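Local coordinates for adhesion and penetration protein autotransporter (Haemophilus influenzae, PDB 3SYJ) that promotes bacterial adherence and invasion by binding directly to a host cell structure and is probably also a serine protease, at residues T146-G157 with D217-E228. Numbering follows the deposited sequence.
Sequences TKYPERVRIGSG and DSGSPMFIYDAE
R151 runs over two bumps of strand 221-226, M222 and I224. The methyl CE of M222 presses against R151 CD at 3.3 Å, with SD at the guanidinium edge and only weakly bonded to NH1, and I224 CD1 sits over the centre of one guanidinium face. The same methyl also fills the angle at the base of the Y148 ring, where CD1 of I224 lies 3.4 Å from Y148 CB. On the face that carries V152 and F223, V152 CG2 meets F223 CB; nearby, I154 CG2 sits in the notch formed by F223 CE2, at the ring edge, and P221 CD. F15 and A16 of helix 9-17 pack on V152 and I154. Strands 151-155 and 221-226 are antiparallel neighbours, paired through both backbone bonds between V152 and F223, in the chymotrypsin-like peptidase S6 domain (PA clan) at the N-terminal end of the passenger. Just before the second strand, a type II turn from D217 to S220 carries S218, the probable catalytic serine. Beside that turn R153, its CG wedged between backbone N and carbonyl carbon (chi1 72°), brings NH2 to S220 OG at 3.1 Å, in the guanidinium plane, and, through a weak hydrogen bond that is part of a salt bridge, to D217 OD1. Side-chain-free G155 and G157 let the D217 carboxylate come close: OD1 is 3.3 Å from G155 CA and accepts G157 N at 2.9 Å from above the carboxylate plane, while OD2 bonds S214 and G1. At the far end, A227 CB packs against P149 CD at 3.8 Å, and P149 CG abuts the Y225 ring edge.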
loop_
_atom_site.group_PDB
_atom_site.type_symbol
_atom_site.label_atom_id
_atom_site.label_comp_id
_atom_site.label_asym_id
_atom_site.label_seq_id
_atom_site.Cartn_x
_atom_site.Cartn_y
_atom_site.Cartn_z
ATOM N N THR A 146 43.217 -30.458 35.672
ATOM C CA THR A 146 42.491 -29.201 35.785
ATOM C C THR A 146 43.240 -28.155 34.975
ATOM O O THR A 146 42.653 -27.418 34.190
ATOM C CB THR A 146 42.388 -28.734 37.242
ATOM O OG1 THR A 146 41.569 -29.649 37.981
ATOM C CG2 THR A 146 41.762 -27.355 37.309
ATOM N N LYS A 147 44.553 -28.119 35.160
ATOM C CA LYS A 147 45.419 -27.229 34.397
ATOM C C LYS A 147 45.556 -27.707 32.948
ATOM O O LYS A 147 45.590 -26.898 32.017
ATOM C CB LYS A 147 46.793 -27.136 35.069
ATOM C CG LYS A 147 47.785 -26.172 34.416
ATOM C CD LYS A 147 49.110 -26.183 35.186
ATOM C CE LYS A 147 50.199 -25.350 34.515
ATOM N NZ LYS A 147 51.538 -25.588 35.151
ATOM N N TYR A 148 45.626 -29.025 32.770
ATOM C CA TYR A 148 45.802 -29.639 31.457
ATOM C C TYR A 148 44.691 -30.649 31.177
ATOM O O TYR A 148 44.901 -31.855 31.316
ATOM C CB TYR A 148 47.142 -30.365 31.410
ATOM C CG TYR A 148 48.341 -29.463 31.589
ATOM C CD1 TYR A 148 48.709 -28.557 30.603
ATOM C CD2 TYR A 148 49.113 -29.527 32.736
ATOM C CE1 TYR A 148 49.810 -27.739 30.760
ATOM C CE2 TYR A 148 50.218 -28.713 32.906
ATOM C CZ TYR A 148 50.563 -27.824 31.917
ATOM O OH TYR A 148 51.663 -27.017 32.094
ATOM N N PRO A 149 43.507 -30.160 30.787
ATOM C CA PRO A 149 42.307 -30.993 30.641
ATOM C C PRO A 149 42.278 -31.830 29.372
ATOM O O PRO A 149 41.714 -32.923 29.387
ATOM C CB PRO A 149 41.175 -29.970 30.586
ATOM C CG PRO A 149 41.801 -28.725 30.113
ATOM C CD PRO A 149 43.223 -28.729 30.587
ATOM N N GLU A 150 42.860 -31.321 28.291
ATOM C CA GLU A 150 42.847 -32.024 27.015
ATOM C C GLU A 150 44.257 -32.395 26.559
ATOM O O GLU A 150 45.226 -31.681 26.834
ATOM C CB GLU A 150 42.135 -31.181 25.958
ATOM C CG GLU A 150 40.752 -30.698 26.386
ATOM C CD GLU A 150 39.655 -31.725 26.172
ATOM O OE1 GLU A 150 39.968 -32.869 25.777
ATOM O OE2 GLU A 150 38.470 -31.385 26.387
ATOM N N ARG A 151 44.368 -33.530 25.879
ATOM C CA ARG A 151 45.645 -33.997 25.360
ATOM C C ARG A 151 45.375 -34.807 24.096
ATOM O O ARG A 151 44.470 -35.642 24.086
ATOM C CB ARG A 151 46.380 -34.854 26.402
ATOM C CG ARG A 151 47.840 -34.466 26.565
ATOM C CD ARG A 151 48.740 -35.607 26.999
ATOM N NE ARG A 151 48.858 -35.763 28.443
ATOM C CZ ARG A 151 50.009 -35.766 29.119
ATOM N NH1 ARG A 151 51.163 -35.604 28.495
ATOM N NH2 ARG A 151 50.004 -35.938 30.429
ATOM N N VAL A 152 46.142 -34.564 23.031
ATOM C CA VAL A 152 45.935 -35.274 21.766
ATOM C C VAL A 152 47.254 -35.662 21.083
ATOM O O VAL A 152 48.313 -35.125 21.412
ATOM C CB VAL A 152 45.100 -34.442 20.774
ATOM C CG1 VAL A 152 43.758 -34.072 21.376
ATOM C CG2 VAL A 152 45.855 -33.190 20.371
ATOM N N ARG A 153 47.183 -36.603 20.141
ATOM C CA ARG A 153 48.341 -36.987 19.330
ATOM C C ARG A 153 47.911 -37.296 17.899
ATOM O O ARG A 153 46.723 -37.421 17.600
ATOM C CB ARG A 153 49.096 -38.187 19.929
ATOM C CG ARG A 153 48.372 -39.541 19.816
ATOM C CD ARG A 153 49.352 -40.723 19.899
ATOM N NE ARG A 153 50.300 -40.698 18.782
ATOM C CZ ARG A 153 50.091 -41.265 17.594
ATOM N NH1 ARG A 153 48.969 -41.941 17.359
ATOM N NH2 ARG A 153 51.013 -41.169 16.638
ATOM N N ILE A 154 48.880 -37.424 17.008
ATOM C CA ILE A 154 48.566 -37.588 15.605
ATOM C C ILE A 154 49.779 -38.177 14.919
ATOM O O ILE A 154 50.911 -37.844 15.265
ATOM C CB ILE A 154 48.202 -36.228 14.973
ATOM C CG1 ILE A 154 47.915 -36.387 13.472
ATOM C CG2 ILE A 154 49.316 -35.215 15.224
ATOM C CD1 ILE A 154 47.433 -35.120 12.786
ATOM N N GLY A 155 49.556 -39.058 13.950
ATOM C CA GLY A 155 50.669 -39.673 13.242
ATOM C C GLY A 155 50.268 -40.494 12.032
ATOM O O GLY A 155 49.082 -40.681 11.758
ATOM N N SER A 156 51.259 -40.995 11.302
ATOM C CA SER A 156 50.974 -41.796 10.123
ATOM C C SER A 156 51.612 -43.182 10.189
ATOM O O SER A 156 51.756 -43.853 9.173
ATOM C CB SER A 156 51.432 -41.062 8.865
ATOM O OG SER A 156 52.844 -40.986 8.813
ATOM N N GLY A 157 51.995 -43.610 11.384
ATOM C CA GLY A 157 52.570 -44.933 11.547
ATOM C C GLY A 157 51.618 -46.052 11.147
ATOM O O GLY A 157 50.431 -45.819 10.926
ATOM N N ASP A 217 55.232 -44.141 13.806
ATOM C CA ASP A 217 54.702 -43.001 14.536
ATOM C C ASP A 217 55.790 -42.309 15.335
ATOM O O ASP A 217 55.542 -41.262 15.935
ATOM C CB ASP A 217 53.569 -43.441 15.464
ATOM C CG ASP A 217 52.237 -43.579 14.737
ATOM O OD1 ASP A 217 51.813 -42.603 14.073
ATOM O OD2 ASP A 217 51.606 -44.657 14.838
ATOM N N SER A 218 56.993 -42.889 15.352
ATOM C CA SER A 218 58.114 -42.286 16.079
ATOM C C SER A 218 58.367 -40.884 15.549
ATOM O O SER A 218 58.438 -40.673 14.342
ATOM C CB SER A 218 59.391 -43.121 15.940
ATOM O OG SER A 218 59.282 -44.357 16.624
ATOM N N GLY A 219 58.500 -39.924 16.454
ATOM C CA GLY A 219 58.724 -38.548 16.058
ATOM C C GLY A 219 57.442 -37.747 16.013
ATOM O O GLY A 219 57.466 -36.532 16.225
ATOM N N SER A 220 56.325 -38.422 15.743
ATOM C CA SER A 220 55.020 -37.761 15.693
ATOM C C SER A 220 54.760 -37.008 16.995
ATOM O O SER A 220 55.236 -37.417 18.052
ATOM C CB SER A 220 53.895 -38.772 15.421
ATOM O OG SER A 220 53.554 -39.477 16.606
ATOM N N PRO A 221 53.993 -35.911 16.919
ATOM C CA PRO A 221 53.840 -34.992 18.045
ATOM C C PRO A 221 52.691 -35.348 18.976
ATOM O O PRO A 221 51.699 -35.948 18.575
ATOM C CB PRO A 221 53.500 -33.663 17.361
ATOM C CG PRO A 221 53.156 -34.002 15.931
ATOM C CD PRO A 221 53.184 -35.480 15.768
ATOM N N MET A 222 52.823 -34.928 20.223
ATOM C CA MET A 222 51.775 -35.092 21.206
ATOM C C MET A 222 51.568 -33.709 21.811
ATOM O O MET A 222 52.533 -33.027 22.150
ATOM C CB MET A 222 52.216 -36.137 22.236
ATOM C CG MET A 222 51.308 -36.333 23.425
ATOM S SD MET A 222 51.954 -35.582 24.926
ATOM C CE MET A 222 50.903 -34.166 25.010
ATOM N N PHE A 223 50.311 -33.282 21.909
ATOM C CA PHE A 223 49.985 -31.920 22.316
ATOM C C PHE A 223 49.186 -31.903 23.603
ATOM O O PHE A 223 48.394 -32.804 23.861
ATOM C CB PHE A 223 49.159 -31.227 21.229
ATOM C CG PHE A 223 49.820 -31.199 19.888
ATOM C CD1 PHE A 223 50.585 -30.109 19.503
ATOM C CD2 PHE A 223 49.678 -32.261 19.009
ATOM C CE1 PHE A 223 51.204 -30.077 18.259
ATOM C CE2 PHE A 223 50.288 -32.237 17.763
ATOM C CZ PHE A 223 51.054 -31.136 17.389
ATOM N N ILE A 224 49.380 -30.865 24.409
ATOM C CA ILE A 224 48.629 -30.738 25.646
ATOM C C ILE A 224 47.983 -29.363 25.736
ATOM O O ILE A 224 48.565 -28.359 25.311
ATOM C CB ILE A 224 49.509 -31.047 26.889
ATOM C CG1 ILE A 224 48.639 -31.329 28.126
ATOM C CG2 ILE A 224 50.537 -29.934 27.135
ATOM C CD1 ILE A 224 49.416 -31.859 29.314
ATOM N N TYR A 225 46.761 -29.316 26.258
ATOM C CA TYR A 225 46.078 -28.042 26.397
ATOM C C TYR A 225 46.336 -27.414 27.763
ATOM O O TYR A 225 46.000 -27.997 28.794
ATOM C CB TYR A 225 44.574 -28.197 26.187
ATOM C CG TYR A 225 43.846 -26.863 26.084
ATOM C CD1 TYR A 225 43.987 -26.069 24.957
ATOM C CD2 TYR A 225 43.033 -26.403 27.110
ATOM C CE1 TYR A 225 43.333 -24.859 24.841
ATOM C CE2 TYR A 225 42.372 -25.189 27.010
ATOM C CZ TYR A 225 42.529 -24.418 25.868
ATOM O OH TYR A 225 41.884 -23.215 25.732
ATOM N N ASP A 226 46.940 -26.226 27.753
ATOM C CA ASP A 226 47.104 -25.416 28.955
ATOM C C ASP A 226 45.861 -24.545 29.133
ATOM O O ASP A 226 45.635 -23.617 28.364
ATOM C CB ASP A 226 48.354 -24.540 28.830
ATOM C CG ASP A 226 48.703 -23.819 30.124
ATOM O OD1 ASP A 226 47.786 -23.318 30.808
ATOM O OD2 ASP A 226 49.905 -23.745 30.454
ATOM N N ALA A 227 45.054 -24.850 30.143
ATOM C CA ALA A 227 43.772 -24.172 30.339
ATOM C C ALA A 227 43.933 -22.776 30.936
ATOM O O ALA A 227 43.081 -21.906 30.747
ATOM C CB ALA A 227 42.857 -25.015 31.217
ATOM N N GLU A 228 45.019 -22.566 31.668
ATOM C CA GLU A 228 45.291 -21.256 32.237
ATOM C C GLU A 228 45.657 -20.280 31.114
ATOM O O GLU A 228 45.083 -19.194 31.018
ATOM C CB GLU A 228 46.383 -21.375 33.301
ATOM C CG GLU A 228 46.248 -22.671 34.108
ATOM C CD GLU A 228 47.053 -22.686 35.401
ATOM O OE1 GLU A 228 48.240 -22.291 35.381
ATOM O OE2 GLU A 228 46.496 -23.107 36.442
HETATM O O HOH W 1 52.154 -25.246 29.957
HETATM O O HOH W 2 52.429 -38.804 18.738
HETATM O O HOH W 3 48.800 -42.680 14.569
#